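Local coordinates for FAD-binding oxidoreductase (Gulosibacter chungangensis, PDB 7PBG), which oxidises 4-ethylphenol with a covalently bound FAD, in a dehydrogenation chemistry associated with 4-vinylphenol, at residues Glu241-Ala246 against Gly326-Ile331; Asn251-Pro256 against Gln412-Lys417; Ile258-Leu263 against Ala403-Asp408. All coordinates share one frame; numbering follows the deposited sequence.

Along the chain, the three first segments follow one another closely: 241-246 on strand 241-249, then 251-256 leading into helix 255-266, and 258-263 on that helix. Their partners follow later. Interaction 1 closes the first loop, of 79 residues, at G326-I331. Interaction 3 closes a loop of 139 residues at A403-D408, and interaction 2 one of 155 at Q412-K417. The loop of interaction 3 lies within that of interaction 2, and interaction 1 crosses both. Interactions 2 and 3 join helices 255-266 and 406-422 and touch through P256. Interaction 1 ties strand 241-249 of the eight-stranded antiparallel sheet to the start of helix 328-342, which follows the neighbouring strand 318-326. Interactions 1 and 3 both touch the second subunit.

Interaction 1: residues Glu241-Ala246 against Gly326-Ile331; sequences EMLSFA and GPRWQI
E241 and R328 form the polar part of this contact. R328 CG lies anti to its backbone N, and a bend at chi2 (59°) turns CD back toward E241. NH1 then donates to E241 OE2 at 2.9 Å in a salt bridge. The acceptor sits in the guanidinium plane, but the donor comes from above the carboxylate plane. The two planes are 61° apart. R328 is held by other acids too. NE pairs with D332 and NH2 with E354. The other carboxylate oxygen, E241 OE1, accepts from water 1 at 3.1 Å, and this water accepts from R328 N at the start of the helix.

The backbone adds a nearly straight bond. G326 N donates to E241 O at 2.9 Å, with an N-H...O angle of 179°. The return bond, from E241 N to G326 O, is weak. The backbone angles of G326 suit glycine, since a CB would be jammed against the preceding carbonyl O.

Strand 241-249 runs between strands 318-326 and 349-352 in the antiparallel sheet. Those two strands are joined by helix 328-342, which makes a beta-alpha-beta crossover with one strand in between. P327 is the N-cap residue of this helix, and its O accepts from Q330 N and I331 N.

The apolar contacts come from the same helical turn, through I331. I331 CD1 sits 3.6 Å from E241 CB, and the two side chains cross at about a right angle. I331 CG2 is 3.8 Å from L243 CD2. That same methyl, L243 CD2, also covers one face of the R328 guanidinium, toward its rim. Beyond these, L243 packs on I335. W329, on the same first turn, makes a cation-pi contact with K333 of the second subunit.

Interaction 2: residues Asn251-Pro256 against Gln412-Lys417; sequences NEDDLP and QYEDTK
E252 and K417 meet tip to tip because of how their chains turn: E252 CG lies anti to the carbonyl carbon (chi1 -83°), and the chain runs on extended. K417 CG is anti to the backbone N, and a bend at chi3 (56°) swings CE out of the line of the chain. NZ then donates to E252 OE1 at 2.7 Å, on the syn lone pair, and to E414 OE1 at 3.1 Å, one turn back on its own helix. Both are salt bridges, making a three-residue network. Water 2 bridges K417 NZ and E252 OE2. E252 OE1 also lies at the edge of the Y413 ring, 3.6 Å from CE2, with the carboxylate and ring planes 82° apart.

Beside the charges, L255 CD2 packs on Y413 CB at 4.1 Å. L255 and Y413 reach on to F431 and A429 of strand 426-433. This contact joins helices 255-266 and 406-422 over the antiparallel sheet, and E252, three residues earlier, adds the salt bridge. Y413 OH hydrogen-bonds to N280 ND2.

E252 OE1 and E414 OE1 are 4.0 Å apart. One ammonium between two carboxylates is likely to offset their repulsion, and the negative pair would probably favour the protonated lysine.

Interaction 3: residues Ile258-Leu263 against Ala403-Asp408; sequences IMETTL and APSGED
The carboxylate of E260 is the flat group that meets the other segment, and it does so through OE2. G406 N donates to OE2 at 2.8 Å in a fairly straight bond. It arrives on the anti side of OE2, 27° out of the carboxylate plane. S405 CA is also close, 3.4 Å from OE2. Water 3 donates to this oxygen and accepts from E407 N at 2.9 Å. E260 OE1 forms a salt bridge with K120 of the second subunit.

A bend at chi2 (-72°) brings E260 CD round toward the backbone of G406. E260 CG lies 3.9 Å from G406 CA, close packing that a residue without CB permits. M259 CB rests against the same CA at 4.1 Å. Further on, L263 sets both methyls against P404 CB, with CD1 4.1 Å away, and crosses the ring at about a right angle. L263 and P404 both also pack on I433 of strand 426-433.

An alanine in place of E260 would probably cost G406 N this carboxylate acceptor and K120 of the second subunit this charge partner.

S405 is the N-cap of helix 406-422, and its OG accepts from D408 N at 3.0 Å. A carboxylate from helix 255-266 thus meets the N terminus of a serine-capped helix, where both helices pack on the large antiparallel sheet at the subunit interface.

Interaction 1: residues Glu241-Ala246 against Gly326-Ile331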
# COMPACT_ATOMS: atom_id res chain seq x y z
N GLU A 241 -13.39 23.36 6.27
CA GLU A 241 -12.56 24.51 5.88
C GLU A 241 -11.16 24.05 5.55
O GLU A 241 -10.77 22.97 6.02
CB GLU A 241 -12.52 25.50 7.05
CG GLU A 241 -12.21 26.89 6.65
CD GLU A 241 -12.74 27.98 7.59
OE1 GLU A 241 -13.62 27.73 8.43
OE2 GLU A 241 -12.27 29.06 7.43
N MET A 242 -10.44 24.86 4.78
CA MET A 242 -9.02 24.63 4.47
C MET A 242 -8.33 25.99 4.46
O MET A 242 -8.92 26.98 3.95
CB MET A 242 -8.88 23.94 3.12
CG MET A 242 -9.53 22.62 3.12
SD MET A 242 -9.37 21.65 1.61
CE MET A 242 -10.75 22.34 0.69
N LEU A 243 -7.15 26.06 5.02
CA LEU A 243 -6.36 27.31 5.11
C LEU A 243 -4.90 27.02 4.83
O LEU A 243 -4.33 26.08 5.49
CB LEU A 243 -6.56 27.92 6.49
CG LEU A 243 -5.86 29.25 6.73
CD1 LEU A 243 -6.52 30.36 5.95
CD2 LEU A 243 -5.89 29.58 8.21
N SER A 244 -4.36 27.72 3.85
CA SER A 244 -2.97 27.53 3.40
C SER A 244 -2.05 28.58 3.97
O SER A 244 -2.48 29.67 4.41
CB SER A 244 -2.86 27.50 1.91
OG SER A 244 -3.56 26.42 1.39
N PHE A 245 -0.76 28.27 3.97
CA PHE A 245 0.25 29.17 4.49
C PHE A 245 1.52 29.09 3.65
O PHE A 245 1.81 28.08 2.96
CB PHE A 245 0.50 28.83 5.94
CG PHE A 245 0.90 27.42 6.21
CD1 PHE A 245 2.22 27.01 6.15
CD2 PHE A 245 -0.05 26.49 6.58
CE1 PHE A 245 2.55 25.70 6.45
CE2 PHE A 245 0.28 25.18 6.87
CZ PHE A 245 1.59 24.79 6.82
N ALA A 246 2.26 30.18 3.74
CA ALA A 246 3.60 30.34 3.15
C ALA A 246 4.50 30.77 4.28
O ALA A 246 4.10 31.65 5.10
CB ALA A 246 3.60 31.34 2.02
N GLY A 326 -9.96 21.14 8.13
CA GLY A 326 -10.93 20.70 9.13
C GLY A 326 -11.84 21.84 9.53
O GLY A 326 -11.85 22.86 8.88
N PRO A 327 -12.55 21.67 10.65
CA PRO A 327 -13.29 22.79 11.22
C PRO A 327 -12.29 23.85 11.68
O PRO A 327 -11.15 23.52 12.04
CB PRO A 327 -14.03 22.17 12.40
CG PRO A 327 -13.25 20.96 12.78
CD PRO A 327 -12.48 20.50 11.54
N ARG A 328 -12.74 25.09 11.73
CA ARG A 328 -11.88 26.23 12.09
C ARG A 328 -11.23 26.04 13.47
O ARG A 328 -10.06 26.47 13.62
CB ARG A 328 -12.62 27.55 12.00
CG ARG A 328 -11.71 28.76 11.91
CD ARG A 328 -10.76 28.76 10.73
NE ARG A 328 -9.84 29.89 10.78
CZ ARG A 328 -9.56 30.75 9.78
NH1 ARG A 328 -10.09 30.59 8.56
NH2 ARG A 328 -8.70 31.73 10.01
N TRP A 329 -11.92 25.43 14.45
CA TRP A 329 -11.32 25.25 15.81
C TRP A 329 -10.04 24.44 15.71
O TRP A 329 -9.10 24.72 16.47
CB TRP A 329 -12.29 24.65 16.84
CG TRP A 329 -12.97 23.39 16.43
CD1 TRP A 329 -14.24 23.24 15.92
CD2 TRP A 329 -12.45 22.06 16.58
NE1 TRP A 329 -14.49 21.92 15.66
CE2 TRP A 329 -13.44 21.17 16.10
CE3 TRP A 329 -11.27 21.54 17.10
CZ2 TRP A 329 -13.22 19.81 16.03
CZ3 TRP A 329 -11.08 20.18 17.07
CH2 TRP A 329 -12.04 19.33 16.53
N GLN A 330 -10.02 23.47 14.81
CA GLN A 330 -8.85 22.59 14.61
C GLN A 330 -7.78 23.33 13.79
O GLN A 330 -6.59 23.33 14.17
CB GLN A 330 -9.30 21.34 13.86
CG GLN A 330 -8.14 20.39 13.60
CD GLN A 330 -8.60 19.12 12.92
OE1 GLN A 330 -9.60 19.10 12.20
NE2 GLN A 330 -7.88 18.05 13.17
N ILE A 331 -8.17 23.92 12.67
CA ILE A 331 -7.22 24.73 11.85
C ILE A 331 -6.51 25.75 12.71
O ILE A 331 -5.28 25.88 12.60
CB ILE A 331 -7.93 25.38 10.64
CG1 ILE A 331 -8.38 24.33 9.63
CG2 ILE A 331 -7.02 26.45 10.05
CD1 ILE A 331 -9.27 24.87 8.53
O HOH W 1 -15.21 25.72 10.20

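Interaction 2: residues Asn251-Pro256 against Gln412-Lys417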
# COMPACT_ATOMS: atom_id res chain seq x y z
N ASN A 251 17.49 33.07 4.67
CA ASN A 251 18.88 32.61 4.44
C ASN A 251 18.87 31.29 3.67
O ASN A 251 18.12 30.38 4.06
CB ASN A 251 19.61 32.49 5.78
CG ASN A 251 21.11 32.56 5.64
OD1 ASN A 251 21.74 31.89 4.80
ND2 ASN A 251 21.70 33.42 6.46
N GLU A 252 19.76 31.13 2.70
CA GLU A 252 19.95 29.82 2.06
C GLU A 252 20.31 28.78 3.12
O GLU A 252 20.05 27.59 2.90
CB GLU A 252 21.08 29.82 1.04
CG GLU A 252 20.64 30.34 -0.29
CD GLU A 252 21.61 30.04 -1.41
OE1 GLU A 252 22.40 29.10 -1.27
OE2 GLU A 252 21.53 30.76 -2.43
N ASP A 253 21.02 29.22 4.16
CA ASP A 253 21.53 28.28 5.18
C ASP A 253 20.43 27.94 6.19
O ASP A 253 20.72 27.19 7.10
CB ASP A 253 22.73 28.85 5.91
CG ASP A 253 23.96 28.98 5.04
OD1 ASP A 253 24.13 28.15 4.10
OD2 ASP A 253 24.76 29.88 5.35
N ASP A 254 19.19 28.37 5.99
CA ASP A 254 18.09 28.01 6.91
C ASP A 254 17.55 26.60 6.61
O ASP A 254 16.77 26.08 7.43
CB ASP A 254 16.90 28.93 6.76
N LEU A 255 17.97 25.96 5.52
CA LEU A 255 17.37 24.67 5.15
C LEU A 255 17.49 23.63 6.26
O LEU A 255 16.50 22.95 6.53
CB LEU A 255 17.96 24.17 3.83
CG LEU A 255 17.43 22.84 3.32
CD1 LEU A 255 15.95 22.92 2.95
CD2 LEU A 255 18.24 22.37 2.12
N PRO A 256 18.66 23.40 6.93
CA PRO A 256 18.67 22.38 7.97
C PRO A 256 17.62 22.59 9.06
O PRO A 256 16.86 21.66 9.38
CB PRO A 256 20.10 22.45 8.55
CG PRO A 256 20.89 22.98 7.43
CD PRO A 256 19.99 23.98 6.71
N GLN A 412 23.21 17.97 0.28
CA GLN A 412 22.63 17.68 -1.04
C GLN A 412 22.42 18.97 -1.81
O GLN A 412 22.81 19.04 -2.99
CB GLN A 412 21.29 16.96 -0.91
CG GLN A 412 21.46 15.50 -0.59
CD GLN A 412 20.27 14.75 -1.13
OE1 GLN A 412 20.17 14.49 -2.35
NE2 GLN A 412 19.37 14.41 -0.24
N TYR A 413 21.82 19.99 -1.19
CA TYR A 413 21.61 21.29 -1.86
C TYR A 413 22.94 21.87 -2.34
O TYR A 413 23.04 22.23 -3.53
CB TYR A 413 20.96 22.33 -0.94
CG TYR A 413 20.60 23.62 -1.62
CD1 TYR A 413 19.68 23.62 -2.63
CD2 TYR A 413 21.15 24.85 -1.27
CE1 TYR A 413 19.26 24.78 -3.28
CE2 TYR A 413 20.76 26.02 -1.93
CZ TYR A 413 19.78 26.00 -2.91
OH TYR A 413 19.28 27.12 -3.57
N GLU A 414 23.92 22.01 -1.44
CA GLU A 414 25.24 22.63 -1.78
C GLU A 414 25.92 21.82 -2.88
O GLU A 414 26.40 22.42 -3.82
CB GLU A 414 26.13 22.77 -0.53
CG GLU A 414 25.64 23.89 0.38
CD GLU A 414 25.58 25.28 -0.26
OE1 GLU A 414 24.70 26.11 0.15
OE2 GLU A 414 26.41 25.55 -1.16
N ASP A 415 25.94 20.51 -2.77
CA ASP A 415 26.57 19.64 -3.79
C ASP A 415 25.85 19.83 -5.13
O ASP A 415 26.53 19.82 -6.17
CB ASP A 415 26.53 18.17 -3.39
CG ASP A 415 27.50 17.79 -2.27
OD1 ASP A 415 28.35 18.61 -1.92
OD2 ASP A 415 27.39 16.67 -1.76
N THR A 416 24.52 19.87 -5.13
CA THR A 416 23.75 19.93 -6.40
C THR A 416 23.93 21.32 -7.01
O THR A 416 24.01 21.41 -8.22
CB THR A 416 22.30 19.49 -6.20
OG1 THR A 416 22.27 18.18 -5.65
CG2 THR A 416 21.47 19.47 -7.46
N LYS A 417 23.94 22.38 -6.20
CA LYS A 417 24.24 23.76 -6.67
C LYS A 417 25.60 23.76 -7.36
O LYS A 417 25.71 24.32 -8.43
CB LYS A 417 24.22 24.71 -5.48
CG LYS A 417 24.17 26.18 -5.83
CD LYS A 417 23.72 27.00 -4.64
CE LYS A 417 24.61 26.77 -3.45
NZ LYS A 417 24.46 27.84 -2.45
O HOH W 2 23.49 30.41 -4.13

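Interaction 3: residues Ile258-Leu263 against Ala403-Asp408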
# COMPACT_ATOMS: atom_id res chain seq x y z
N ILE A 258 14.87 24.27 8.86
CA ILE A 258 13.53 24.10 8.27
C ILE A 258 13.17 22.61 8.29
O ILE A 258 12.09 22.26 8.72
CB ILE A 258 13.43 24.67 6.87
CG1 ILE A 258 13.67 26.18 6.85
CG2 ILE A 258 12.11 24.22 6.26
CD1 ILE A 258 13.92 26.75 5.44
N MET A 259 14.08 21.74 7.82
CA MET A 259 13.75 20.33 7.67
C MET A 259 13.60 19.71 9.08
O MET A 259 12.67 18.94 9.28
CB MET A 259 14.81 19.58 6.85
CG MET A 259 15.02 20.10 5.46
SD MET A 259 13.53 20.43 4.48
CE MET A 259 12.88 18.77 4.41
N GLU A 260 14.46 20.09 10.04
CA GLU A 260 14.44 19.48 11.37
C GLU A 260 13.21 20.00 12.13
O GLU A 260 12.74 19.28 12.99
CB GLU A 260 15.74 19.73 12.11
CG GLU A 260 16.89 18.97 11.50
CD GLU A 260 16.90 17.46 11.73
OE1 GLU A 260 16.15 16.97 12.59
OE2 GLU A 260 17.72 16.78 11.08
N THR A 261 12.69 21.18 11.79
CA THR A 261 11.44 21.69 12.42
C THR A 261 10.22 20.94 11.84
O THR A 261 9.27 20.61 12.60
CB THR A 261 11.27 23.20 12.25
OG1 THR A 261 12.42 23.81 12.84
CG2 THR A 261 10.02 23.75 12.90
N THR A 262 10.28 20.64 10.56
CA THR A 262 9.17 20.02 9.80
C THR A 262 8.89 18.59 10.32
O THR A 262 7.76 18.26 10.56
CB THR A 262 9.48 20.00 8.30
OG1 THR A 262 9.70 21.34 7.83
CG2 THR A 262 8.35 19.32 7.56
N LEU A 263 9.93 17.78 10.50
CA LEU A 263 9.78 16.33 10.73
C LEU A 263 8.83 16.11 11.91
O LEU A 263 7.87 15.37 11.77
CB LEU A 263 11.16 15.71 10.99
CG LEU A 263 11.12 14.25 11.40
CD1 LEU A 263 10.54 13.39 10.31
CD2 LEU A 263 12.51 13.80 11.77
N ALA A 403 16.87 9.48 4.46
CA ALA A 403 16.31 9.75 5.80
C ALA A 403 16.26 11.25 6.08
O ALA A 403 17.16 12.03 5.73
CB ALA A 403 17.11 9.00 6.85
N PRO A 404 15.19 11.73 6.75
CA PRO A 404 15.12 13.13 7.15
C PRO A 404 16.30 13.57 8.00
O PRO A 404 16.68 12.92 9.02
CB PRO A 404 13.83 13.22 7.92
CG PRO A 404 12.97 12.16 7.26
CD PRO A 404 13.95 11.02 7.07
N SER A 405 16.86 14.69 7.58
CA SER A 405 18.12 15.21 8.13
C SER A 405 18.32 16.60 7.57
O SER A 405 18.47 16.71 6.35
CB SER A 405 19.31 14.34 7.81
OG SER A 405 20.52 15.05 8.11
N GLY A 406 18.32 17.61 8.43
CA GLY A 406 18.67 18.96 7.99
C GLY A 406 20.06 18.98 7.39
O GLY A 406 20.25 19.59 6.34
N GLU A 407 21.03 18.40 8.09
CA GLU A 407 22.44 18.50 7.72
C GLU A 407 22.59 17.85 6.34
O GLU A 407 23.24 18.47 5.45
CB GLU A 407 23.30 17.86 8.82
CG GLU A 407 24.75 17.71 8.44
CD GLU A 407 25.53 16.83 9.39
OE1 GLU A 407 25.13 16.74 10.56
OE2 GLU A 407 26.52 16.20 8.95
N ASP A 408 21.95 16.70 6.11
CA ASP A 408 22.13 15.99 4.82
C ASP A 408 21.38 16.78 3.71
O ASP A 408 21.89 16.83 2.58
CB ASP A 408 21.63 14.55 4.84
CG ASP A 408 22.37 13.66 5.84
OD1 ASP A 408 21.79 12.59 6.19
OD2 ASP A 408 23.49 14.07 6.29
O HOH W 3 20.53 17.65 10.84